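Local coordinates for putative acid phosphatase WZB (Escherichia coli, PDB 2WMY), which probably hydrolyses phosphotyrosine in proteins to tyrosine and phosphate, as a member of the low molecular weight protein tyrosine phosphatase family, at residues A[10-15]-A[83-88]; A[88-93]-A[107-112]. The protein carries 1 engineered substitution. All coordinates share one frame; numbering follows the deposited sequence.

Contact 1: residues A[10-15]-A[83-88]; sequences SILVIC and DLLLVM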
loop_
_atom_site.group_PDB
_atom_site.type_symbol
_atom_site.label_atom_id
_atom_site.label_comp_id
_atom_site.label_asym_id
_atom_site.label_seq_id
_atom_site.Cartn_x
_atom_site.Cartn_y
_atom_site.Cartn_z
ATOM N N SER A 10 12.197 -7.383 0.997
ATOM C CA SER A 10 11.216 -6.825 1.921
ATOM C C SER A 10 10.482 -5.657 1.272
ATOM O O SER A 10 11.108 -4.790 0.658
ATOM C CB SER A 10 11.907 -6.344 3.196
ATOM O OG SER A 10 12.835 -7.306 3.669
ATOM N N ILE A 11 9.158 -5.632 1.408
ATOM C CA ILE A 11 8.358 -4.538 0.856
ATOM C C ILE A 11 7.431 -3.895 1.895
ATOM O O ILE A 11 6.660 -4.586 2.576
ATOM C CB ILE A 11 7.509 -4.991 -0.349
ATOM C CG1 ILE A 11 8.375 -5.670 -1.412
ATOM C CG2 ILE A 11 6.765 -3.806 -0.958
ATOM C CD1 ILE A 11 7.562 -6.160 -2.599
ATOM N N LEU A 12 7.515 -2.572 2.015
ATOM C CA LEU A 12 6.601 -1.817 2.868
ATOM C C LEU A 12 5.638 -1.013 2.000
ATOM O O LEU A 12 6.050 -0.102 1.277
ATOM C CB LEU A 12 7.376 -0.885 3.812
ATOM C CG LEU A 12 6.541 -0.142 4.870
ATOM C CD1 LEU A 12 5.866 -1.110 5.853
ATOM C CD2 LEU A 12 7.392 0.867 5.625
ATOM N N VAL A 13 4.355 -1.357 2.065
ATOM C CA VAL A 13 3.320 -0.633 1.331
ATOM C C VAL A 13 2.735 0.506 2.170
ATOM O O VAL A 13 2.324 0.307 3.309
ATOM C CB VAL A 13 2.192 -1.584 0.883
ATOM C CG1 VAL A 13 1.175 -0.839 0.024
ATOM C CG2 VAL A 13 2.778 -2.765 0.114
ATOM N N ILE A 14 2.679 1.705 1.608
ATOM C CA ILE A 14 2.315 2.862 2.416
ATOM C C ILE A 14 1.237 3.760 1.818
ATOM O O ILE A 14 1.317 4.163 0.648
ATOM C CB ILE A 14 3.558 3.731 2.705
ATOM C CG1 ILE A 14 4.673 2.875 3.317
ATOM C CG2 ILE A 14 3.181 4.909 3.601
ATOM C CD1 ILE A 14 6.030 3.521 3.282
ATOM N N CYS A 15 0.233 4.078 2.637
ATOM C CA CYS A 15 -0.747 5.096 2.291
ATOM C C CYS A 15 -0.847 6.121 3.416
ATOM O O CYS A 15 0.150 6.445 4.077
ATOM C CB CYS A 15 -2.123 4.488 1.953
ATOM S SG CYS A 15 -2.967 3.548 3.263
ATOM N N ASP A 83 13.354 -3.273 2.177
ATOM C CA ASP A 83 14.264 -2.978 1.073
ATOM C C ASP A 83 13.625 -2.055 0.049
ATOM O O ASP A 83 14.319 -1.456 -0.775
ATOM C CB ASP A 83 14.698 -4.268 0.381
ATOM C CG ASP A 83 15.287 -5.277 1.346
ATOM O OD1 ASP A 83 16.042 -4.871 2.259
ATOM O OD2 ASP A 83 14.995 -6.480 1.188
ATOM N N LEU A 84 12.302 -1.945 0.108
ATOM C CA LEU A 84 11.547 -1.175 -0.869
ATOM C C LEU A 84 10.242 -0.641 -0.265
ATOM O O LEU A 84 9.469 -1.389 0.337
ATOM C CB LEU A 84 11.240 -2.052 -2.089
ATOM C CG LEU A 84 10.348 -1.453 -3.177
ATOM C CD1 LEU A 84 11.111 -0.385 -3.959
ATOM C CD2 LEU A 84 9.854 -2.539 -4.108
ATOM N N LEU A 85 10.014 0.661 -0.433
ATOM C CA LEU A 85 8.785 1.306 0.001
ATOM C C LEU A 85 7.952 1.661 -1.224
ATOM O O LEU A 85 8.468 2.211 -2.200
ATOM C CB LEU A 85 9.091 2.590 0.788
ATOM C CG LEU A 85 9.554 2.531 2.248
ATOM C CD1 LEU A 85 10.712 1.585 2.437
ATOM C CD2 LEU A 85 9.922 3.932 2.735
ATOM N N LEU A 86 6.662 1.357 -1.166
ATOM C CA LEU A 86 5.749 1.712 -2.238
ATOM C C LEU A 86 4.649 2.601 -1.681
ATOM O O LEU A 86 3.871 2.170 -0.827
ATOM C CB LEU A 86 5.169 0.449 -2.890
ATOM C CG LEU A 86 6.200 -0.391 -3.653
ATOM C CD1 LEU A 86 5.562 -1.617 -4.268
ATOM C CD2 LEU A 86 6.885 0.454 -4.731
ATOM N N VAL A 87 4.597 3.844 -2.151
ATOM C CA VAL A 87 3.634 4.807 -1.626
ATOM C C VAL A 87 2.555 5.129 -2.651
ATOM O O VAL A 87 2.771 5.004 -3.852
ATOM C CB VAL A 87 4.290 6.107 -1.132
ATOM C CG1 VAL A 87 5.427 5.807 -0.171
ATOM C CG2 VAL A 87 4.779 6.941 -2.305
ATOM N N MET A 88 1.390 5.543 -2.159
ATOM C CA MET A 88 0.216 5.677 -3.004
ATOM C C MET A 88 0.231 6.983 -3.790
ATOM O O MET A 88 -0.123 7.010 -4.965
ATOM C CB MET A 88 -1.055 5.558 -2.156
ATOM C CG MET A 88 -1.208 4.206 -1.461
ATOM S SD MET A 88 -1.312 2.871 -2.674
ATOM C CE MET A 88 -0.926 1.439 -1.660
#
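The carboxylate of Asp83 is met from above its plane by the backbone of Ser10, whose N lies 2.9 Å from OD2 of Asp83 and 43° out of that plane. Ser10 OG adds a weak bond to the same oxygen, and Asp9 N also donates to it, so one carboxylate oxygen gathers the chain leading into strand 10-15. From there the strands pair in parallel. Leu12 N donates to Leu84 O at 2.8 Å in a nearly straight bond (170°), Leu12 O receives Leu86 N at 2.9 Å, and Ile14 N repeats the pattern with Leu86 O. On one face of the sheet the CD1 tip of Ile14 rests 3.8 Å from Leu85 CG, while Val87 CG1 packs against Ile14 CB; Phe74 covers Leu12 and Ile14 there. On the other face, which helix 21-32 covers, Met88 bends at chi2 (-61°) and brings its CE within 3.5 Å of Val13 CG1. Met88 CG also lies 3.5 Å from Cys15 CB. Such adjacent parallel strands form the centre of the low molecular weight phosphatase fold, and Cys15, the predicted nucleophile, stands at the strand end where the CX5R P-loop begins, with a sulfate ion bound beside it.

Contact 2: residues A[88-93]-A[107-112]; sequences MEYSHL and TMLFGH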
loop_
_atom_site.group_PDB
_atom_site.type_symbol
_atom_site.label_atom_id
_atom_site.label_comp_id
_atom_site.label_asym_id
_atom_site.label_seq_id
_atom_site.Cartn_x
_atom_site.Cartn_y
_atom_site.Cartn_z
ATOM N N MET A 88 1.390 5.543 -2.159
ATOM C CA MET A 88 0.216 5.677 -3.004
ATOM C C MET A 88 0.231 6.983 -3.790
ATOM O O MET A 88 -0.123 7.010 -4.965
ATOM C CB MET A 88 -1.055 5.558 -2.156
ATOM C CG MET A 88 -1.208 4.206 -1.461
ATOM S SD MET A 88 -1.312 2.871 -2.674
ATOM C CE MET A 88 -0.926 1.439 -1.660
ATOM N N GLU A 89 0.671 8.056 -3.144
ATOM C CA GLU A 89 0.543 9.386 -3.722
ATOM C C GLU A 89 1.862 10.133 -3.875
ATOM O O GLU A 89 2.799 9.934 -3.102
ATOM C CB GLU A 89 -0.415 10.228 -2.878
ATOM C CG GLU A 89 -1.791 9.620 -2.707
ATOM C CD GLU A 89 -2.711 10.515 -1.911
ATOM O OE1 GLU A 89 -2.617 11.742 -2.097
ATOM O OE2 GLU A 89 -3.526 9.996 -1.108
ATOM N N TYR A 90 1.917 11.003 -4.880
ATOM C CA TYR A 90 3.040 11.907 -5.041
ATOM C C TYR A 90 3.310 12.635 -3.731
ATOM O O TYR A 90 4.448 12.696 -3.272
ATOM C CB TYR A 90 2.774 12.904 -6.169
ATOM C CG TYR A 90 2.924 12.309 -7.551
ATOM C CD1 TYR A 90 4.180 12.014 -8.070
ATOM C CD2 TYR A 90 1.812 12.042 -8.338
ATOM C CE1 TYR A 90 4.320 11.463 -9.336
ATOM C CE2 TYR A 90 1.942 11.493 -9.605
ATOM C CZ TYR A 90 3.196 11.208 -10.097
ATOM O OH TYR A 90 3.318 10.664 -11.353
ATOM N N SER A 91 2.258 13.163 -3.113
ATOM C CA SER A 91 2.411 13.878 -1.848
ATOM C C SER A 91 3.107 13.024 -0.780
ATOM O O SER A 91 3.787 13.548 0.097
ATOM C CB SER A 91 1.055 14.371 -1.339
ATOM O OG SER A 91 0.149 13.289 -1.209
ATOM N N HIS A 92 2.935 11.710 -0.862
ATOM C CA HIS A 92 3.590 10.786 0.059
ATOM C C HIS A 92 5.105 10.768 -0.103
ATOM O O HIS A 92 5.834 10.549 0.866
ATOM C CB HIS A 92 3.052 9.367 -0.112
ATOM C CG HIS A 92 1.675 9.167 0.434
ATOM N ND1 HIS A 92 0.761 8.313 -0.147
ATOM C CD2 HIS A 92 1.056 9.708 1.511
ATOM C CE1 HIS A 92 -0.361 8.333 0.550
ATOM N NE2 HIS A 92 -0.210 9.172 1.561
ATOM N N LEU A 93 5.577 10.983 -1.331
ATOM C CA LEU A 93 7.016 11.001 -1.601
ATOM C C LEU A 93 7.707 12.082 -0.780
ATOM O O LEU A 93 8.787 11.861 -0.230
ATOM C CB LEU A 93 7.298 11.219 -3.092
ATOM C CG LEU A 93 6.796 10.096 -3.999
ATOM C CD1 LEU A 93 7.041 10.456 -5.460
ATOM C CD2 LEU A 93 7.459 8.771 -3.632
ATOM N N THR A 107 12.273 4.396 -2.287
ATOM C CA THR A 107 10.838 4.605 -2.340
ATOM C C THR A 107 10.375 4.853 -3.776
ATOM O O THR A 107 10.996 5.609 -4.523
ATOM C CB THR A 107 10.420 5.799 -1.464
ATOM O OG1 THR A 107 10.853 5.579 -0.119
ATOM C CG2 THR A 107 8.906 5.968 -1.472
ATOM N N MET A 108 9.285 4.199 -4.156
ATOM C CA MET A 108 8.644 4.457 -5.440
ATOM C C MET A 108 7.126 4.405 -5.283
ATOM O O MET A 108 6.611 3.922 -4.273
ATOM C CB MET A 108 9.122 3.461 -6.498
ATOM C CG MET A 108 10.635 3.565 -6.803
ATOM S SD MET A 108 11.223 2.225 -7.859
ATOM C CE MET A 108 10.436 2.630 -9.419
ATOM N N LEU A 109 6.415 4.937 -6.265
ATOM C CA LEU A 109 4.962 4.890 -6.247
ATOM C C LEU A 109 4.467 3.462 -6.436
ATOM O O LEU A 109 5.076 2.678 -7.159
ATOM C CB LEU A 109 4.397 5.797 -7.331
ATOM C CG LEU A 109 4.720 7.260 -7.034
ATOM C CD1 LEU A 109 4.551 8.130 -8.279
ATOM C CD2 LEU A 109 3.841 7.745 -5.896
ATOM N N PHE A 110 3.368 3.130 -5.771
ATOM C CA PHE A 110 2.741 1.835 -5.942
ATOM C C PHE A 110 2.308 1.643 -7.397
ATOM O O PHE A 110 2.462 0.567 -7.963
ATOM C CB PHE A 110 1.541 1.691 -5.009
ATOM C CG PHE A 110 1.121 0.268 -4.798
ATOM C CD1 PHE A 110 1.647 -0.470 -3.754
ATOM C CD2 PHE A 110 0.227 -0.339 -5.662
ATOM C CE1 PHE A 110 1.283 -1.778 -3.565
ATOM C CE2 PHE A 110 -0.145 -1.652 -5.476
ATOM C CZ PHE A 110 0.380 -2.371 -4.428
ATOM N N GLY A 111 1.773 2.699 -8.001
ATOM C CA GLY A 111 1.335 2.633 -9.381
ATOM C C GLY A 111 2.386 3.129 -10.361
ATOM O O GLY A 111 2.048 3.671 -11.415
ATOM N N HIS A 112 3.658 2.938 -10.019
ATOM C CA HIS A 112 4.745 3.427 -10.866
ATOM C C HIS A 112 4.615 2.934 -12.299
ATOM O O HIS A 112 4.907 3.666 -13.236
ATOM C CB HIS A 112 6.118 3.022 -10.320
ATOM C CG HIS A 112 7.253 3.431 -11.205
ATOM N ND1 HIS A 112 7.865 4.663 -11.110
ATOM C CD2 HIS A 112 7.867 2.785 -12.227
ATOM C CE1 HIS A 112 8.813 4.755 -12.025
ATOM N NE2 HIS A 112 8.834 3.629 -12.719
HETATM O O HOH W 1 1.085 5.077 -6.919
#
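The beta-alpha-beta crossover from strand 84-87 through helix 90-99 to strand 107-109 closes here on two ring contacts, Met88 with Phe110 and Leu109 with Tyr90. The first is a Met-aromatic pair in which the side chains run side by side. Met88 CE sits over the ring face, 4.2 Å from the Phe110 centroid and 28° off the normal, while SD approaches obliquely. Phe110 has CG anti to its backbone N (chi1 -161°), which sets the ring alongside the thioether. An alanine in place of Met88 would probably leave a gap over this ring face, with Phe110 and Val13 each losing a neighbour. Leu109 crosses Tyr90 at about a right angle, its CD1 4.0 Å from the Tyr90 centroid, over the ring. Its other branch, CD2, packs 3.7 Å from Glu89 O. Farther along, the side chains of Leu93 and Thr107 run past each other in opposite directions, Leu93 CD2 3.8 Å from Thr107 CG2. A water donates to Met88 O at 3.0 Å and accepts from Gly111 N at 2.7 Å, bridging the two segments. Glu89 forms a salt bridge with Arg21, a predicted active-site residue. Around the contact, helix 127-147 packs on Phe110 and bonds Leu109 O through Trp144, and strand 10-15 touches Phe110 through Val13.

Overall arrangement
Contact 1 is buried in the sheet centre and is held chiefly by backbone hydrogen bonds between neighbouring parallel strands, with branched aliphatic groups packed on both faces. Contact 2, by contrast, is only partly buried and reaches the sheet's outer strand; side-chain packing, ring contacts and one bridging water do the work. The two share Met88, the residue where strand 84-87 gives way to the loop before helix 90-99. Their centres are 9 Å apart, and probable hydrogen bonds from Met108 N to Leu85 O and from Phe110 N to Val87 O continue the same sheet from one contact into the other.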